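Local coordinates for protein probable glutathione S-transferase 5 (Caenorhabditis elegans, PDB 1ZL9) that conjugates reduced glutathione to a wide range of hydrophobic electrophiles and may help detoxify reactive oxygen species produced during bacterial infection, at residues N80-T83 against A84-A88; P129-E132 against K133-F137. All coordinates share one frame; numbering follows the deposited sequence.

Overall arrangement
Both contacts are local, each within one continuous stretch: a loop against a helix start in contact 1, successive helix turns in contact 2. They lie in series, contact 1 being complete before contact 2 begins. From the N terminus the chain first builds the thioredoxin-like domain, whose helix 66-76 is followed by a loop; there residues 80-83 fold against 84-88 and start helix 84-112, the first of the all-helical domain. Contact 1 thus sits where the two domains join and faces the second subunit. Helix 119-145 comes next, and contact 2 spans two of its turns, facing helices 84-112 and 157-171. The two contacts do not touch: their centres are about 24 Å apart, their nearest atoms about 12 Å.

Contact 1. Residues N80-T83 against A84-A88; sequences NGKT and AWEEA
OE2 of E87 is held by two groups: N80 ND2 donates to it at 2.9 Å, and R75 of the second subunit forms a salt bridge with it. The N-H...O hydrogen bond from N80 is nearly straight (164°), and OE2 lies close to the plane of the N80 amide, offering the lone pair that faces away from OE1. The side chains cross at about a right angle, with the amide and carboxylate planes 80° apart. N80 CG lies anti to the backbone N (chi1 -164°), which carries the amide across to the helix. A water that donates to N80 OD1 also donates to E87 O.

One residue earlier, E86 reaches to the loop with its chain extended beyond CG. Its OE1 accepts K82 N at 2.9 Å, the donor arriving well above the carboxylate plane, while K82 CD packs 3.3 Å from the same OE1. The amine of K82 goes instead to S154; a water that donates to E86 OE2 also accepts a weak bond from K82 NZ. Between these groups G81 presses its backbone against E86 and E87, leaving no room for a CB.

E87 N donates to T83 O at 3.0 Å. W85 makes a cation-pi contact with K61 and meets F72 edge-to-face, both of the second subunit. T83 OG1 accepts E86 N at 3.2 Å, the N-cap bond that opens helix 84-112 at the junction of the two GST domains, beside the dimer interface.

Contact 2. Residues P129-E132 against K133-F137; sequences PAFE and KFYGF
Four successive i to i+4 bonds, from K133 N to P129 O through G136 N to E132 O, carry the backbone of helix 119-145 through these two turns, the shortest being Y135 N to F131 O at 2.9 Å. The helix belongs to the all-alpha C-terminal domain of the GST fold, and the last of the four bonds, from G136, is the most bent (145°).

One turn apart on the buried side, F131 and Y135 form an oblique aromatic pair, centroids 4.3 Å apart and planes at 33°. F131 CG is anti to its own nitrogen (chi1 171°), which swings the ring along the helix toward Y135. Y135 CB lies on one face of the F131 ring, more distantly, and 3.3 Å from F131 O. F176 meets both rings, edge-to-face on F131, and Y135 OH is hydrogen-bonded to S166, which fixes the far end of the tyrosine.

F134 leaves the helix in another direction, its CB 3.4 Å from A130 O and its ring stacked on Y100 of helix 84-112. K133 CB lies close to P129 O, whereas its amine runs on to a salt bridge with E103 of that same helix. Within the aromatic pair, F131 CE1 sits over the centre of the Y135 ring, 3.3 Å above its plane and 3.4 Å from Y135 CD1.

Contact 1. Residues N80-T83 against A84-A88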
loop_
_atom_site.group_PDB
_atom_site.type_symbol
_atom_site.label_atom_id
_atom_site.label_comp_id
_atom_site.label_asym_id
_atom_site.label_seq_id
_atom_site.Cartn_x
_atom_site.Cartn_y
_atom_site.Cartn_z
ATOM N N ASN A 80 14.983 0.125 4.969
ATOM C CA ASN A 80 13.821 -0.665 4.560
ATOM C C ASN A 80 13.856 -2.126 5.025
ATOM O O ASN A 80 12.971 -2.860 4.702
ATOM C CB ASN A 80 13.634 -0.630 3.008
ATOM C CG ASN A 80 12.220 -1.103 2.561
ATOM O OD1 ASN A 80 11.245 -0.633 3.093
ATOM N ND2 ASN A 80 12.133 -1.971 1.510
ATOM N N GLY A 81 14.864 -2.530 5.795
ATOM C CA GLY A 81 15.109 -3.913 6.086
ATOM C C GLY A 81 16.518 -4.291 5.620
ATOM O O GLY A 81 17.010 -3.782 4.592
ATOM N N LYS A 82 17.161 -5.164 6.384
ATOM C CA LYS A 82 18.558 -5.577 6.128
ATOM C C LYS A 82 18.648 -6.784 5.187
ATOM O O LYS A 82 19.746 -7.145 4.766
ATOM C CB LYS A 82 19.271 -5.966 7.396
ATOM C CG LYS A 82 19.341 -4.859 8.502
ATOM C CD LYS A 82 19.050 -5.471 9.912
ATOM C CE LYS A 82 20.261 -5.879 10.813
ATOM N NZ LYS A 82 20.050 -5.556 12.300
ATOM N N THR A 83 17.535 -7.430 4.909
ATOM C CA THR A 83 17.491 -8.598 4.005
ATOM C C THR A 83 16.191 -8.465 3.235
ATOM O O THR A 83 15.316 -7.699 3.629
ATOM C CB THR A 83 17.456 -9.946 4.753
ATOM O OG1 THR A 83 16.235 -10.100 5.479
ATOM C CG2 THR A 83 18.513 -10.055 5.828
ATOM N N ALA A 84 16.092 -9.161 2.124
ATOM C CA ALA A 84 14.864 -9.161 1.324
ATOM C C ALA A 84 13.659 -9.567 2.141
ATOM O O ALA A 84 12.586 -9.010 1.944
ATOM C CB ALA A 84 15.019 -10.049 0.090
ATOM N N TRP A 85 13.816 -10.486 3.092
ATOM C CA TRP A 85 12.702 -10.914 3.918
ATOM C C TRP A 85 12.278 -9.795 4.927
ATOM O O TRP A 85 11.116 -9.585 5.165
ATOM C CB TRP A 85 13.056 -12.214 4.661
ATOM C CG TRP A 85 11.896 -12.844 5.326
ATOM C CD1 TRP A 85 11.699 -12.941 6.675
ATOM C CD2 TRP A 85 10.744 -13.440 4.715
ATOM N NE1 TRP A 85 10.503 -13.549 6.915
ATOM C CE2 TRP A 85 9.916 -13.895 5.742
ATOM C CE3 TRP A 85 10.364 -13.687 3.410
ATOM C CZ2 TRP A 85 8.711 -14.523 5.513
ATOM C CZ3 TRP A 85 9.169 -14.344 3.187
ATOM C CH2 TRP A 85 8.359 -14.737 4.225
ATOM N N GLU A 86 13.237 -9.102 5.527
ATOM C CA GLU A 86 12.909 -7.976 6.400
ATOM C C GLU A 86 12.179 -6.861 5.606
ATOM O O GLU A 86 11.245 -6.322 6.094
ATOM C CB GLU A 86 14.144 -7.414 7.011
ATOM C CG GLU A 86 14.714 -8.295 8.129
ATOM C CD GLU A 86 15.722 -7.535 8.997
ATOM O OE1 GLU A 86 16.000 -6.282 8.804
ATOM O OE2 GLU A 86 16.282 -8.206 9.888
ATOM N N GLU A 87 12.605 -6.585 4.383
ATOM C CA GLU A 87 11.974 -5.551 3.548
ATOM C C GLU A 87 10.515 -5.909 3.286
ATOM O O GLU A 87 9.680 -5.051 3.317
ATOM C CB GLU A 87 12.746 -5.382 2.222
ATOM C CG GLU A 87 14.176 -4.863 2.328
ATOM C CD GLU A 87 14.778 -4.391 1.011
ATOM O OE1 GLU A 87 15.828 -4.903 0.658
ATOM O OE2 GLU A 87 14.262 -3.469 0.334
ATOM N N ALA A 88 10.235 -7.185 3.040
ATOM C CA ALA A 88 8.864 -7.678 2.847
ATOM C C ALA A 88 8.048 -7.528 4.110
ATOM O O ALA A 88 6.880 -7.162 4.049
ATOM C CB ALA A 88 8.853 -9.145 2.398
HETATM O O HOH W 1 9.092 -2.134 2.990
HETATM O O HOH W 2 9.971 -3.768 0.644
HETATM O O HOH W 3 17.880 -5.307 2.301
HETATM O O HOH W 4 17.961 -7.644 11.738
#

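Contact 2. Residues P129-E132 against K133-F137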
loop_
_atom_site.group_PDB
_atom_site.type_symbol
_atom_site.label_atom_id
_atom_site.label_comp_id
_atom_site.label_asym_id
_atom_site.label_seq_id
_atom_site.Cartn_x
_atom_site.Cartn_y
_atom_site.Cartn_z
ATOM N N PRO A 129 -11.776 0.456 18.529
ATOM C CA PRO A 129 -11.661 -0.902 18.011
ATOM C C PRO A 129 -10.538 -1.053 16.948
ATOM O O PRO A 129 -9.773 -2.014 16.943
ATOM C CB PRO A 129 -13.029 -1.151 17.387
ATOM C CG PRO A 129 -14.002 -0.278 18.205
ATOM C CD PRO A 129 -13.157 0.962 18.422
ATOM N N ALA A 130 -10.398 -0.076 16.060
ATOM C CA ALA A 130 -9.326 -0.158 15.062
ATOM C C ALA A 130 -7.902 -0.145 15.674
ATOM O O ALA A 130 -6.984 -0.913 15.266
ATOM C CB ALA A 130 -9.478 0.967 14.076
ATOM N N PHE A 131 -7.744 0.792 16.576
ATOM C CA PHE A 131 -6.529 1.052 17.300
ATOM C C PHE A 131 -6.144 -0.173 18.092
ATOM O O PHE A 131 -5.020 -0.566 18.065
ATOM C CB PHE A 131 -6.727 2.228 18.267
ATOM C CG PHE A 131 -5.598 2.432 19.211
ATOM C CD1 PHE A 131 -4.407 3.011 18.771
ATOM C CD2 PHE A 131 -5.747 2.097 20.560
ATOM C CE1 PHE A 131 -3.363 3.198 19.656
ATOM C CE2 PHE A 131 -4.738 2.266 21.459
ATOM C CZ PHE A 131 -3.498 2.837 20.982
ATOM N N GLU A 132 -7.092 -0.757 18.799
ATOM C CA GLU A 132 -6.785 -1.912 19.663
ATOM C C GLU A 132 -6.428 -3.152 18.824
ATOM O O GLU A 132 -5.510 -3.914 19.161
ATOM C CB GLU A 132 -7.962 -2.168 20.607
ATOM C CG GLU A 132 -7.994 -1.030 21.634
ATOM C CD GLU A 132 -9.015 -1.148 22.758
ATOM O OE1 GLU A 132 -9.765 -2.138 22.788
ATOM O OE2 GLU A 132 -9.038 -0.209 23.610
ATOM N N LYS A 133 -7.073 -3.322 17.696
ATOM C CA LYS A 133 -6.719 -4.431 16.820
ATOM C C LYS A 133 -5.294 -4.263 16.269
ATOM O O LYS A 133 -4.480 -5.168 16.330
ATOM C CB LYS A 133 -7.730 -4.500 15.700
ATOM C CG LYS A 133 -7.412 -5.425 14.557
ATOM C CD LYS A 133 -8.644 -5.601 13.621
ATOM C CE LYS A 133 -8.329 -5.530 12.129
ATOM N NZ LYS A 133 -9.420 -4.662 11.328
ATOM N N PHE A 134 -4.993 -3.076 15.746
ATOM C CA PHE A 134 -3.760 -2.875 15.063
ATOM C C PHE A 134 -2.596 -2.834 16.026
ATOM O O PHE A 134 -1.572 -3.388 15.739
ATOM C CB PHE A 134 -3.813 -1.543 14.243
ATOM C CG PHE A 134 -2.501 -1.229 13.569
ATOM C CD1 PHE A 134 -1.771 -0.099 13.913
ATOM C CD2 PHE A 134 -1.951 -2.155 12.658
ATOM C CE1 PHE A 134 -0.553 0.170 13.289
ATOM C CE2 PHE A 134 -0.720 -1.865 12.017
ATOM C CZ PHE A 134 -0.017 -0.712 12.406
ATOM N N TYR A 135 -2.772 -2.182 17.180
ATOM C CA TYR A 135 -1.708 -2.105 18.183
ATOM C C TYR A 135 -1.404 -3.508 18.773
ATOM O O TYR A 135 -0.289 -3.804 19.122
ATOM C CB TYR A 135 -2.007 -1.017 19.215
ATOM C CG TYR A 135 -1.428 0.303 18.751
ATOM C CD1 TYR A 135 -1.906 0.927 17.575
ATOM C CD2 TYR A 135 -0.363 0.907 19.438
ATOM C CE1 TYR A 135 -1.302 2.105 17.061
ATOM C CE2 TYR A 135 0.261 2.049 18.951
ATOM C CZ TYR A 135 -0.211 2.677 17.760
ATOM O OH TYR A 135 0.403 3.845 17.301
ATOM N N GLY A 136 -2.361 -4.400 18.773
ATOM C CA GLY A 136 -2.088 -5.777 19.200
ATOM C C GLY A 136 -1.172 -6.447 18.193
ATOM O O GLY A 136 -0.251 -7.166 18.577
ATOM N N PHE A 137 -1.353 -6.143 16.908
ATOM C CA PHE A 137 -0.437 -6.677 15.931
ATOM C C PHE A 137 0.984 -6.056 16.104
ATOM O O PHE A 137 1.993 -6.753 15.931
ATOM C CB PHE A 137 -0.915 -6.418 14.532
ATOM C CG PHE A 137 -2.214 -7.066 14.184
ATOM C CD1 PHE A 137 -3.116 -6.403 13.393
ATOM C CD2 PHE A 137 -2.496 -8.371 14.558
ATOM C CE1 PHE A 137 -4.360 -7.048 13.026
ATOM C CE2 PHE A 137 -3.719 -8.988 14.175
ATOM C CZ PHE A 137 -4.623 -8.311 13.421
#